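Local structure of LAO/AO transport system kinase (Escherichia coli, 2P67) at residues M28-S33 against A40-L45; Q161-V166 against G187-L192; I199-D204 against T210-A215. The protein belongs to the MeaB family of P-loop NTPases, with a parallel beta sheet packed between helices and further helices towards both ends of the chain. One frame throughout, in Å; residues are numbered along the deposited sequence.

Contact 1: M28-S33 against A40-L45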
ATOM      1  N   MET A  28     -22.268 -19.030  16.446  1.00 22.36           N
ATOM      2  CA  MET A  28     -21.995 -18.484  15.117  1.00 22.38           C
ATOM      3  C   MET A  28     -23.293 -18.032  14.419  1.00 23.49           C
ATOM      4  O   MET A  28     -23.363 -16.931  13.900  1.00 23.71           O
ATOM      5  CB  MET A  28     -21.236 -19.500  14.261  1.00 22.86           C
ATOM      6  CG  MET A  28     -19.866 -19.885  14.835  1.00 21.61           C
ATOM      7  SD  MET A  28     -18.910 -20.798  13.620  1.00 22.74           S
ATOM      8  CE  MET A  28     -17.266 -20.734  14.391  1.00 23.11           C
ATOM      9  N   THR A  29     -24.325 -18.875  14.439  1.00 24.14           N
ATOM     10  CA  THR A  29     -25.624 -18.519  13.839  1.00 25.05           C
ATOM     11  C   THR A  29     -26.195 -17.242  14.445  1.00 25.94           C
ATOM     12  O   THR A  29     -26.667 -16.353  13.714  1.00 26.26           O
ATOM     13  CB  THR A  29     -26.625 -19.694  13.915  1.00 24.89           C
ATOM     14  OG1 THR A  29     -26.164 -20.739  13.055  1.00 27.12           O
ATOM     15  CG2 THR A  29     -28.039 -19.273  13.453  1.00 26.78           C
ATOM     16  N   LEU A  30     -26.076 -17.121  15.764  1.00 26.00           N
ATOM     17  CA  LEU A  30     -26.506 -15.921  16.481  1.00 27.06           C
ATOM     18  C   LEU A  30     -25.774 -14.676  16.010  1.00 27.85           C
ATOM     19  O   LEU A  30     -26.389 -13.636  15.783  1.00 27.57           O
ATOM     20  CB  LEU A  30     -26.315 -16.114  17.994  1.00 26.72           C
ATOM     21  CG  LEU A  30     -26.696 -14.947  18.909  1.00 27.30           C
ATOM     22  CD1 LEU A  30     -28.207 -14.748  18.936  1.00 27.45           C
ATOM     23  CD2 LEU A  30     -26.155 -15.193  20.313  1.00 28.35           C
ATOM     24  N   VAL A  31     -24.449 -14.783  15.895  1.00 28.86           N
ATOM     25  CA  VAL A  31     -23.593 -13.702  15.388  1.00 31.16           C
ATOM     26  C   VAL A  31     -23.928 -13.330  13.929  1.00 32.20           C
ATOM     27  O   VAL A  31     -23.742 -12.182  13.512  1.00 33.31           O
ATOM     28  CB  VAL A  31     -22.083 -14.079  15.576  1.00 31.15           C
ATOM     29  CG1 VAL A  31     -21.152 -13.107  14.849  1.00 32.44           C
ATOM     30  CG2 VAL A  31     -21.759 -14.147  17.055  1.00 30.60           C
ATOM     31  N   GLU A  32     -24.448 -14.285  13.169  1.00 33.40           N
ATOM     32  CA  GLU A  32     -24.847 -14.043  11.776  1.00 34.66           C
ATOM     33  C   GLU A  32     -26.290 -13.541  11.572  1.00 35.40           C
ATOM     34  O   GLU A  32     -26.688 -13.192  10.447  1.00 35.30           O
ATOM     35  CB  GLU A  32     -24.630 -15.308  10.962  1.00 34.78           C
ATOM     36  CG  GLU A  32     -23.179 -15.708  10.822  1.00 36.16           C
ATOM     37  CD  GLU A  32     -23.029 -16.941   9.968  1.00 39.73           C
ATOM     38  OE1 GLU A  32     -23.836 -17.882  10.160  1.00 39.74           O
ATOM     39  OE2 GLU A  32     -22.116 -16.961   9.098  1.00 44.25           O
ATOM     40  N   SER A  33     -27.083 -13.534  12.639  1.00 35.29           N
ATOM     41  CA  SER A  33     -28.460 -13.057  12.557  1.00 35.47           C
ATOM     42  C   SER A  33     -28.533 -11.536  12.476  1.00 35.50           C
ATOM     43  O   SER A  33     -27.795 -10.835  13.154  1.00 35.68           O
ATOM     44  CB  SER A  33     -29.264 -13.536  13.757  1.00 35.49           C
ATOM     45  OG  SER A  33     -30.606 -13.082  13.674  1.00 35.28           O
ATOM     46  N   ALA A  40     -27.888  -7.441  19.580  1.00 30.77           N
ATOM     47  CA  ALA A  40     -27.514  -7.007  20.949  1.00 29.60           C
ATOM     48  C   ALA A  40     -26.979  -8.133  21.873  1.00 29.40           C
ATOM     49  O   ALA A  40     -26.036  -7.940  22.661  1.00 28.93           O
ATOM     50  CB  ALA A  40     -28.679  -6.282  21.618  1.00 30.47           C
ATOM     51  N   LEU A  41     -27.597  -9.304  21.800  1.00 27.67           N
ATOM     52  CA  LEU A  41     -27.092 -10.445  22.555  1.00 27.03           C
ATOM     53  C   LEU A  41     -25.713 -10.887  22.024  1.00 26.97           C
ATOM     54  O   LEU A  41     -24.841 -11.303  22.798  1.00 25.57           O
ATOM     55  CB  LEU A  41     -28.081 -11.600  22.499  1.00 26.90           C
ATOM     56  CG  LEU A  41     -27.731 -12.831  23.327  1.00 27.28           C
ATOM     57  CD1 LEU A  41     -27.693 -12.512  24.834  1.00 29.05           C
ATOM     58  CD2 LEU A  41     -28.710 -13.953  22.997  1.00 30.03           C
ATOM     59  N   SER A  42     -25.537 -10.787  20.708  1.00 26.76           N
ATOM     60  CA  SER A  42     -24.254 -11.110  20.049  1.00 27.68           C
ATOM     61  C   SER A  42     -23.141 -10.204  20.552  1.00 27.26           C
ATOM     62  O   SER A  42     -22.029 -10.653  20.816  1.00 26.16           O
ATOM     63  CB  SER A  42     -24.388 -10.916  18.540  1.00 27.18           C
ATOM     64  OG  SER A  42     -25.043 -12.026  17.980  1.00 31.20           O
ATOM     65  N   THR A  43     -23.463  -8.922  20.661  1.00 27.22           N
ATOM     66  CA  THR A  43     -22.560  -7.940  21.253  1.00 28.38           C
ATOM     67  C   THR A  43     -22.151  -8.308  22.703  1.00 27.97           C
ATOM     68  O   THR A  43     -20.975  -8.245  23.058  1.00 27.96           O
ATOM     69  CB  THR A  43     -23.189  -6.531  21.143  1.00 28.67           C
ATOM     70  OG1 THR A  43     -23.364  -6.214  19.745  1.00 30.85           O
ATOM     71  CG2 THR A  43     -22.295  -5.498  21.793  1.00 29.92           C
ATOM     72  N   GLN A  44     -23.116  -8.724  23.518  1.00 27.51           N
ATOM     73  CA  GLN A  44     -22.848  -9.172  24.892  1.00 27.44           C
ATOM     74  C   GLN A  44     -21.931 -10.403  24.896  1.00 25.70           C
ATOM     75  O   GLN A  44     -20.996 -10.498  25.700  1.00 25.55           O
ATOM     76  CB  GLN A  44     -24.158  -9.570  25.587  1.00 28.20           C
ATOM     77  CG  GLN A  44     -25.111  -8.468  26.012  1.00 33.95           C
ATOM     78  CD  GLN A  44     -26.379  -9.048  26.679  1.00 38.42           C
ATOM     79  OE1 GLN A  44     -26.302  -9.740  27.701  1.00 42.66           O
ATOM     80  NE2 GLN A  44     -27.537  -8.780  26.090  1.00 41.08           N
ATOM     81  N   LEU A  45     -22.223 -11.363  24.015  1.00 24.25           N
ATOM     82  CA  LEU A  45     -21.438 -12.598  23.924  1.00 23.37           C
ATOM     83  C   LEU A  45     -19.984 -12.286  23.550  1.00 23.00           C
ATOM     84  O   LEU A  45     -19.043 -12.804  24.162  1.00 22.72           O
ATOM     85  CB  LEU A  45     -22.047 -13.535  22.858  1.00 24.14           C
ATOM     86  CG  LEU A  45     -21.234 -14.755  22.410  1.00 23.93           C
ATOM     87  CD1 LEU A  45     -20.915 -15.625  23.610  1.00 25.26           C
ATOM     88  CD2 LEU A  45     -21.984 -15.564  21.339  1.00 26.34           C
TER

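Contact 2: Q161-V166 against G187-L192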
ATOM      1  N   GLN A 161      -7.062  -8.611  -4.125  1.00 37.85           N
ATOM      2  CA  GLN A 161      -6.298  -8.199  -2.950  1.00 37.69           C
ATOM      3  C   GLN A 161      -6.595  -9.097  -1.743  1.00 36.40           C
ATOM      4  O   GLN A 161      -6.300  -8.740  -0.599  1.00 36.00           O
ATOM      5  CB  GLN A 161      -6.627  -6.733  -2.623  1.00 38.55           C
ATOM      6  CG  GLN A 161      -8.136  -6.449  -2.449  1.00 42.33           C
ATOM      7  CD  GLN A 161      -8.938  -6.585  -3.763  1.00 46.38           C
ATOM      8  OE1 GLN A 161      -9.666  -7.569  -3.970  1.00 46.71           O
ATOM      9  NE2 GLN A 161      -8.790  -5.599  -4.653  1.00 47.95           N
ATOM     10  N   SER A 162      -7.165 -10.271  -2.003  1.00 35.09           N
ATOM     11  CA  SER A 162      -7.621 -11.151  -0.931  1.00 34.42           C
ATOM     12  C   SER A 162      -6.459 -11.631  -0.041  1.00 33.99           C
ATOM     13  O   SER A 162      -6.639 -11.849   1.165  1.00 33.27           O
ATOM     14  CB  SER A 162      -8.426 -12.325  -1.487  1.00 34.30           C
ATOM     15  OG  SER A 162      -7.588 -13.171  -2.260  1.00 34.06           O
ATOM     16  N   GLU A 163      -5.268 -11.765  -0.629  1.00 33.52           N
ATOM     17  CA  GLU A 163      -4.082 -12.143   0.149  1.00 33.44           C
ATOM     18  C   GLU A 163      -3.813 -11.115   1.245  1.00 33.34           C
ATOM     19  O   GLU A 163      -3.617 -11.486   2.405  1.00 33.10           O
ATOM     20  CB  GLU A 163      -2.827 -12.315  -0.734  1.00 33.06           C
ATOM     21  CG  GLU A 163      -2.942 -13.386  -1.807  1.00 34.33           C
ATOM     22  CD  GLU A 163      -3.483 -12.831  -3.109  1.00 37.46           C
ATOM     23  OE1 GLU A 163      -3.839 -11.632  -3.143  1.00 36.81           O
ATOM     24  OE2 GLU A 163      -3.538 -13.596  -4.096  1.00 36.94           O
ATOM     25  N   THR A 164      -3.821  -9.829   0.894  1.00 33.30           N
ATOM     26  CA  THR A 164      -3.506  -8.808   1.892  1.00 33.76           C
ATOM     27  C   THR A 164      -4.601  -8.689   2.965  1.00 33.16           C
ATOM     28  O   THR A 164      -4.288  -8.486   4.140  1.00 32.92           O
ATOM     29  CB  THR A 164      -3.125  -7.451   1.264  1.00 34.48           C
ATOM     30  OG1 THR A 164      -4.248  -6.914   0.558  1.00 37.80           O
ATOM     31  CG2 THR A 164      -1.935  -7.622   0.285  1.00 33.70           C
ATOM     32  N   GLU A 165      -5.861  -8.874   2.559  1.00 32.59           N
ATOM     33  CA  GLU A 165      -7.017  -8.862   3.481  1.00 31.64           C
ATOM     34  C   GLU A 165      -6.954 -10.000   4.520  1.00 29.93           C
ATOM     35  O   GLU A 165      -7.112  -9.765   5.716  1.00 28.86           O
ATOM     36  CB  GLU A 165      -8.336  -8.926   2.694  1.00 32.93           C
ATOM     37  CG  GLU A 165      -8.566  -7.700   1.803  1.00 36.16           C
ATOM     38  CD  GLU A 165      -9.646  -7.912   0.748  1.00 41.53           C
ATOM     39  OE1 GLU A 165      -9.966  -9.081   0.422  1.00 43.75           O
ATOM     40  OE2 GLU A 165     -10.173  -6.899   0.234  1.00 44.32           O
ATOM     41  N   VAL A 166      -6.693 -11.221   4.056  1.00 28.37           N
ATOM     42  CA  VAL A 166      -6.528 -12.378   4.956  1.00 26.95           C
ATOM     43  C   VAL A 166      -5.280 -12.176   5.831  1.00 25.52           C
ATOM     44  O   VAL A 166      -5.270 -12.483   7.036  1.00 23.72           O
ATOM     45  CB  VAL A 166      -6.394 -13.694   4.144  1.00 27.38           C
ATOM     46  CG1 VAL A 166      -5.986 -14.863   5.041  1.00 27.42           C
ATOM     47  CG2 VAL A 166      -7.702 -14.020   3.421  1.00 28.64           C
ATOM     48  N   GLY A 187       3.744 -11.601 -14.341  1.00 31.09           N
ATOM     49  CA  GLY A 187       4.672 -11.925 -13.266  1.00 28.94           C
ATOM     50  C   GLY A 187       4.007 -12.041 -11.906  1.00 27.51           C
ATOM     51  O   GLY A 187       2.778 -11.920 -11.774  1.00 28.16           O
ATOM     52  N   ILE A 188       4.836 -12.227 -10.884  1.00 25.10           N
ATOM     53  CA  ILE A 188       4.373 -12.410  -9.516  1.00 23.07           C
ATOM     54  C   ILE A 188       3.684 -11.142  -8.994  1.00 22.75           C
ATOM     55  O   ILE A 188       4.229 -10.033  -9.116  1.00 21.12           O
ATOM     56  CB  ILE A 188       5.566 -12.731  -8.606  1.00 23.33           C
ATOM     57  CG1 ILE A 188       6.271 -14.009  -9.091  1.00 23.09           C
ATOM     58  CG2 ILE A 188       5.122 -12.845  -7.134  1.00 22.50           C
ATOM     59  CD1 ILE A 188       7.434 -14.479  -8.187  1.00 22.26           C
ATOM     60  N   LYS A 189       2.516 -11.323  -8.373  1.00 22.01           N
ATOM     61  CA  LYS A 189       1.778 -10.211  -7.778  1.00 22.54           C
ATOM     62  C   LYS A 189       2.564  -9.536  -6.632  1.00 21.89           C
ATOM     63  O   LYS A 189       2.979 -10.195  -5.660  1.00 20.34           O
ATOM     64  CB  LYS A 189       0.411 -10.707  -7.270  1.00 23.93           C
ATOM     65  CG  LYS A 189      -0.570 -11.113  -8.330  1.00 28.14           C
ATOM     66  CD  LYS A 189      -1.868 -11.714  -7.731  1.00 34.30           C
ATOM     67  CE  LYS A 189      -2.490 -10.809  -6.673  1.00 36.28           C
ATOM     68  NZ  LYS A 189      -3.796 -11.408  -6.177  1.00 38.72           N
ATOM     69  N   LYS A 190       2.761  -8.221  -6.721  1.00 21.45           N
ATOM     70  CA  LYS A 190       3.489  -7.505  -5.657  1.00 20.19           C
ATOM     71  C   LYS A 190       2.792  -7.555  -4.285  1.00 20.38           C
ATOM     72  O   LYS A 190       3.456  -7.682  -3.248  1.00 20.63           O
ATOM     73  CB  LYS A 190       3.822  -6.062  -6.068  1.00 20.66           C
ATOM     74  CG  LYS A 190       4.794  -5.976  -7.246  1.00 18.62           C
ATOM     75  CD  LYS A 190       5.064  -4.524  -7.589  1.00 22.34           C
ATOM     76  CE  LYS A 190       5.857  -4.395  -8.888  1.00 23.49           C
ATOM     77  NZ  LYS A 190       5.029  -3.839  -9.966  1.00 25.34           N
ATOM     78  N   GLY A 191       1.463  -7.519  -4.285  1.00 20.79           N
ATOM     79  CA  GLY A 191       0.685  -7.599  -3.047  1.00 21.00           C
ATOM     80  C   GLY A 191       0.935  -8.909  -2.329  1.00 21.59           C
ATOM     81  O   GLY A 191       0.983  -8.946  -1.108  1.00 22.47           O
ATOM     82  N   LEU A 192       1.130  -9.977  -3.099  1.00 21.05           N
ATOM     83  CA  LEU A 192       1.480 -11.273  -2.520  1.00 21.46           C
ATOM     84  C   LEU A 192       2.867 -11.240  -1.849  1.00 21.27           C
ATOM     85  O   LEU A 192       3.028 -11.698  -0.709  1.00 21.21           O
ATOM     86  CB  LEU A 192       1.439 -12.343  -3.602  1.00 21.88           C
ATOM     87  CG  LEU A 192       1.919 -13.718  -3.120  1.00 21.80           C
ATOM     88  CD1 LEU A 192       1.013 -14.185  -1.945  1.00 21.96           C
ATOM     89  CD2 LEU A 192       1.891 -14.672  -4.317  1.00 23.99           C
TER

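Contact 3: I199-D204 against T210-A215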
ATOM      1  N   ILE A 199       5.021 -19.793   0.673  1.00 18.13           N
ATOM      2  CA  ILE A 199       4.389 -20.073  -0.603  1.00 19.07           C
ATOM      3  C   ILE A 199       4.479 -21.579  -0.811  1.00 19.32           C
ATOM      4  O   ILE A 199       5.530 -22.185  -0.535  1.00 19.91           O
ATOM      5  CB  ILE A 199       5.098 -19.385  -1.809  1.00 18.97           C
ATOM      6  CG1 ILE A 199       5.118 -17.860  -1.626  1.00 21.88           C
ATOM      7  CG2 ILE A 199       4.419 -19.779  -3.139  1.00 19.31           C
ATOM      8  CD1 ILE A 199       3.854 -17.146  -1.969  1.00 26.57           C
ATOM      9  N   VAL A 200       3.384 -22.177  -1.262  1.00 19.89           N
ATOM     10  CA  VAL A 200       3.337 -23.621  -1.469  1.00 20.22           C
ATOM     11  C   VAL A 200       2.890 -23.906  -2.910  1.00 21.93           C
ATOM     12  O   VAL A 200       1.901 -23.344  -3.379  1.00 20.89           O
ATOM     13  CB  VAL A 200       2.387 -24.326  -0.467  1.00 20.61           C
ATOM     14  CG1 VAL A 200       2.209 -25.799  -0.867  1.00 20.63           C
ATOM     15  CG2 VAL A 200       2.908 -24.218   1.002  1.00 18.69           C
ATOM     16  N   ILE A 201       3.631 -24.767  -3.610  1.00 23.48           N
ATOM     17  CA  ILE A 201       3.251 -25.173  -4.962  1.00 25.98           C
ATOM     18  C   ILE A 201       2.696 -26.586  -4.837  1.00 27.23           C
ATOM     19  O   ILE A 201       3.439 -27.529  -4.547  1.00 25.39           O
ATOM     20  CB  ILE A 201       4.454 -25.147  -5.970  1.00 26.20           C
ATOM     21  CG1 ILE A 201       5.326 -23.871  -5.828  1.00 27.95           C
ATOM     22  CG2 ILE A 201       3.966 -25.380  -7.420  1.00 28.07           C
ATOM     23  CD1 ILE A 201       4.657 -22.525  -6.247  1.00 26.36           C
ATOM     24  N   ASN A 202       1.382 -26.728  -4.994  1.00 29.81           N
ATOM     25  CA  ASN A 202       0.731 -28.044  -4.843  1.00 33.28           C
ATOM     26  C   ASN A 202       0.804 -28.804  -6.178  1.00 34.95           C
ATOM     27  O   ASN A 202       1.156 -28.227  -7.211  1.00 35.87           O
ATOM     28  CB  ASN A 202      -0.725 -27.863  -4.362  1.00 33.61           C
ATOM     29  CG  ASN A 202      -1.354 -29.141  -3.758  1.00 34.30           C
ATOM     30  OD1 ASN A 202      -0.680 -30.141  -3.439  1.00 32.08           O
ATOM     31  ND2 ASN A 202      -2.682 -29.090  -3.585  1.00 36.93           N
ATOM     32  N   LYS A 203       0.514 -30.101  -6.134  1.00 37.32           N
ATOM     33  CA  LYS A 203       0.447 -30.972  -7.329  1.00 39.34           C
ATOM     34  C   LYS A 203       1.829 -31.262  -7.885  1.00 40.21           C
ATOM     35  O   LYS A 203       2.014 -31.394  -9.107  1.00 40.91           O
ATOM     36  CB  LYS A 203      -0.496 -30.416  -8.407  1.00 39.49           C
ATOM     37  CG  LYS A 203      -1.926 -30.188  -7.909  1.00 41.81           C
ATOM     38  CD  LYS A 203      -2.839 -29.620  -8.982  1.00 43.31           C
ATOM     39  CE  LYS A 203      -4.230 -29.381  -8.400  1.00 44.59           C
ATOM     40  NZ  LYS A 203      -5.088 -28.566  -9.305  1.00 45.26           N
ATOM     41  N   ASP A 204       2.794 -31.372  -6.977  1.00 41.26           N
ATOM     42  CA  ASP A 204       4.113 -31.907  -7.291  1.00 43.00           C
ATOM     43  C   ASP A 204       3.991 -33.426  -7.362  1.00 44.10           C
ATOM     44  O   ASP A 204       4.443 -34.150  -6.469  1.00 44.81           O
ATOM     45  CB  ASP A 204       5.163 -31.498  -6.239  1.00 42.76           C
ATOM     46  CG  ASP A 204       6.596 -31.748  -6.721  1.00 43.31           C
ATOM     47  OD1 ASP A 204       6.753 -32.152  -7.891  1.00 43.07           O
ATOM     48  OD2 ASP A 204       7.557 -31.543  -5.939  1.00 41.92           O
ATOM     49  N   THR A 210       9.205 -30.885 -13.190  1.00 29.15           N
ATOM     50  CA  THR A 210      10.021 -29.784 -13.696  1.00 28.31           C
ATOM     51  C   THR A 210       9.245 -28.457 -13.681  1.00 27.05           C
ATOM     52  O   THR A 210       9.778 -27.432 -13.250  1.00 24.58           O
ATOM     53  CB  THR A 210      10.595 -30.105 -15.099  1.00 29.22           C
ATOM     54  OG1 THR A 210      11.537 -31.185 -14.974  1.00 30.31           O
ATOM     55  CG2 THR A 210      11.332 -28.901 -15.698  1.00 29.69           C
ATOM     56  N   ASN A 211       7.988 -28.493 -14.130  1.00 26.22           N
ATOM     57  CA  ASN A 211       7.137 -27.287 -14.094  1.00 26.38           C
ATOM     58  C   ASN A 211       6.977 -26.751 -12.668  1.00 25.20           C
ATOM     59  O   ASN A 211       7.070 -25.542 -12.449  1.00 25.00           O
ATOM     60  CB  ASN A 211       5.778 -27.551 -14.766  1.00 27.36           C
ATOM     61  CG  ASN A 211       5.902 -27.698 -16.285  1.00 30.25           C
ATOM     62  OD1 ASN A 211       6.760 -27.071 -16.913  1.00 35.98           O
ATOM     63  ND2 ASN A 211       5.055 -28.541 -16.875  1.00 35.52           N
ATOM     64  N   VAL A 212       6.783 -27.660 -11.715  1.00 24.27           N
ATOM     65  CA  VAL A 212       6.692 -27.317 -10.280  1.00 23.69           C
ATOM     66  C   VAL A 212       8.027 -26.744  -9.759  1.00 23.02           C
ATOM     67  O   VAL A 212       8.044 -25.724  -9.053  1.00 21.47           O
ATOM     68  CB  VAL A 212       6.268 -28.542  -9.438  1.00 23.86           C
ATOM     69  CG1 VAL A 212       6.433 -28.289  -7.952  1.00 25.30           C
ATOM     70  CG2 VAL A 212       4.826 -28.978  -9.773  1.00 25.59           C
ATOM     71  N   ALA A 213       9.137 -27.380 -10.124  1.00 21.60           N
ATOM     72  CA  ALA A 213      10.466 -26.891  -9.688  1.00 21.07           C
ATOM     73  C   ALA A 213      10.764 -25.481 -10.202  1.00 21.07           C
ATOM     74  O   ALA A 213      11.381 -24.671  -9.490  1.00 19.99           O
ATOM     75  CB  ALA A 213      11.566 -27.846 -10.124  1.00 21.64           C
ATOM     76  N   ILE A 214      10.342 -25.191 -11.431  1.00 19.80           N
ATOM     77  CA  ILE A 214      10.569 -23.879 -12.029  1.00 20.23           C
ATOM     78  C   ILE A 214       9.717 -22.814 -11.313  1.00 20.10           C
ATOM     79  O   ILE A 214      10.204 -21.726 -10.990  1.00 18.30           O
ATOM     80  CB  ILE A 214      10.319 -23.901 -13.577  1.00 21.39           C
ATOM     81  CG1 ILE A 214      11.436 -24.723 -14.264  1.00 22.39           C
ATOM     82  CG2 ILE A 214      10.266 -22.459 -14.171  1.00 20.55           C
ATOM     83  CD1 ILE A 214      11.104 -25.108 -15.719  1.00 25.49           C
ATOM     84  N   ALA A 215       8.452 -23.144 -11.050  1.00 19.24           N
ATOM     85  CA  ALA A 215       7.589 -22.217 -10.319  1.00 19.83           C
ATOM     86  C   ALA A 215       8.136 -21.962  -8.896  1.00 19.29           C
ATOM     87  O   ALA A 215       8.237 -20.825  -8.432  1.00 19.83           O
ATOM     88  CB  ALA A 215       6.146 -22.764 -10.268  1.00 20.68           C
TER

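Contact 1: M28-S33 against A40-L45
Ser-42 lies against the backbone of helix 21-32 at Leu-30 and Val-31, in the tight part of this contact. Its OG lies 3.0 Å from Leu-30 O and 3.5 Å from Leu-30 CG. It also approaches Val-31 CA, with 3.4 Å from OG to CA. Placed anti to its own carbonyl carbon (chi1 -79°), this hydroxyl is hydrogen-bonded to His-38 O, one turn back in its own helix. Here the CA atoms of Val-31 and Ser-42 are 5.4 Å apart. Leu-30 belongs to the packed part too. It crosses Leu-41 at about a right angle, with 3.9 Å between their CD2 atoms.

The two helices follow each other through a short loop, a helix-loop-helix unit whose local axes approach to 9.0 Å and run at 128°, well short of antiparallel.

Towards Leu-45 the packing is looser, with 4.3 Å from Leu-30 CD2 to Leu-45 CD2. Leu-41 is partly exposed and marks the more open edge of the contact. Leu-9 of helix 9-17 packs on both Leu-41 and Leu-45. Arg-317 of the second subunit packs on Val-31 and Ser-42.

Contact 2: Q161-V166 against G187-L192
Glu-163 and Thr-164 carry the 161-166 side of this contact, and they meet Lys-189, Gly-191 and Leu-192. The segment starts at Gln-161, the N-cap residue of helix 162-167. Its carbonyl O accepts a hydrogen bond from Glu-165 N. Ser-162 follows. Its hydroxyl bonds back to Val-157 O and Val-159 N, tying the helix start to the end of strand 151-157 and the loop after it. In P-loop GTPases the corresponding region is switch II, and this loop probably matches it.

Glu-163 points at the other segment. Its chain bends at chi2 (90°), which turns the carboxylate to face the lysine. Lys-189 NZ sits in the fork of that carboxylate, 3.0 Å from Glu-163 OE1 and 3.0 Å from Glu-163 OE2. Both oxygens are met on their syn side, with NZ 17° out of the carboxylate plane. The two side chains cross at about a right angle. The aliphatic part of Glu-163 is used too: its CG is 4.0 Å from Leu-192 CD1, and Phe-173 and Val-195 also pack on this side chain.

Thr-164 comes next. Its OG1 lies between its backbone N and carbonyl carbon (chi1 64°), 3.0 Å from Gln-161 O, to which it gives a second hydrogen bond. This leaves the CG2 methyl to approach Gly-191, with 3.5 Å from Thr-164 CG2 to Gly-191 O.

Lys-189 is itself the N-cap residue of helix 190-195. Its ammonium group also bonds Gly-160 O, just before Gln-161. Three acceptors thus grip NZ, two from the carboxylate and one from the loop. The bidentate salt bridge gives the buried carboxylate of Glu-163 a charged partner and links the starts of the two helices.

Contact 3: I199-D204 against T210-A215
Val-212 is the centre of this contact, wedged against Ile-201, the backbone of Lys-203 and Asp-204. Its CG1 lies 3.9 Å from Ile-201 CG2. The same methyl sits directly over the face of the Asp-204 carboxylate, with 3.7 Å from Val-212 CG1 to Asp-204 CG. Val-212 CG2 rests on the backbone, 3.8 Å from Lys-203 O. One turn further along the helix, Ala-215 CB is 4.3 Å from Ile-201 CD1.

Torsions put these groups in place. Asp-204 holds CG opposite its backbone N (chi1 -166°), which lays the carboxylate flat beneath the valine. OD2 is hydrogen-bonded to Thr-239 OG1, and this bond helps to set the turn of the group. Thr-239 also packs on Val-212 and Ile-201.

The backbone turns at Lys-203, which has a positive phi (73°). Lys-203 N makes a weak bond to Asn-202 OD1, at 2.9 Å. That oxygen also accepts from Ala-242 N. Lys-203 NZ bonds Gly-66 O, within the probable P-loop.

The contact joins strand 198-201 to helix 209-225, the first two elements of a beta-alpha-beta unit that ends in strand 236-239. Asn-202 and Lys-203 open a sequence that fits the NKxD motif of GTPases, with Asp-204 in its variable position.

The valine therefore meets apolar and polar surfaces at once. Its methyl lies over the carboxylate face, so Asp-204 can be packed on by an apolar group while OD2 is still used in the hydrogen bond to Thr-239.

Contacts 2 and 3 are neighbours, with centres about 19 Å apart. They touch where Leu-192 CD2 meets Ile-199 CD1 at 3.9 Å; helix 190-195 and strand 198-201 follow each other in the chain. Both lie near the probable P-loop: Lys-203 of contact 3 touches it, and Glu-163 of contact 2 comes near without touching. Contact 1 is remote. Its centre is about 31 Å from that of contact 2 and about 43 Å from that of contact 3, on the opposite side of the chain's centre. Contacts 1 and 2 both reach the second subunit, whereas contact 3 does not. The sodium ion, at Arg-272 and Ser-276, is bound by residues outside all three.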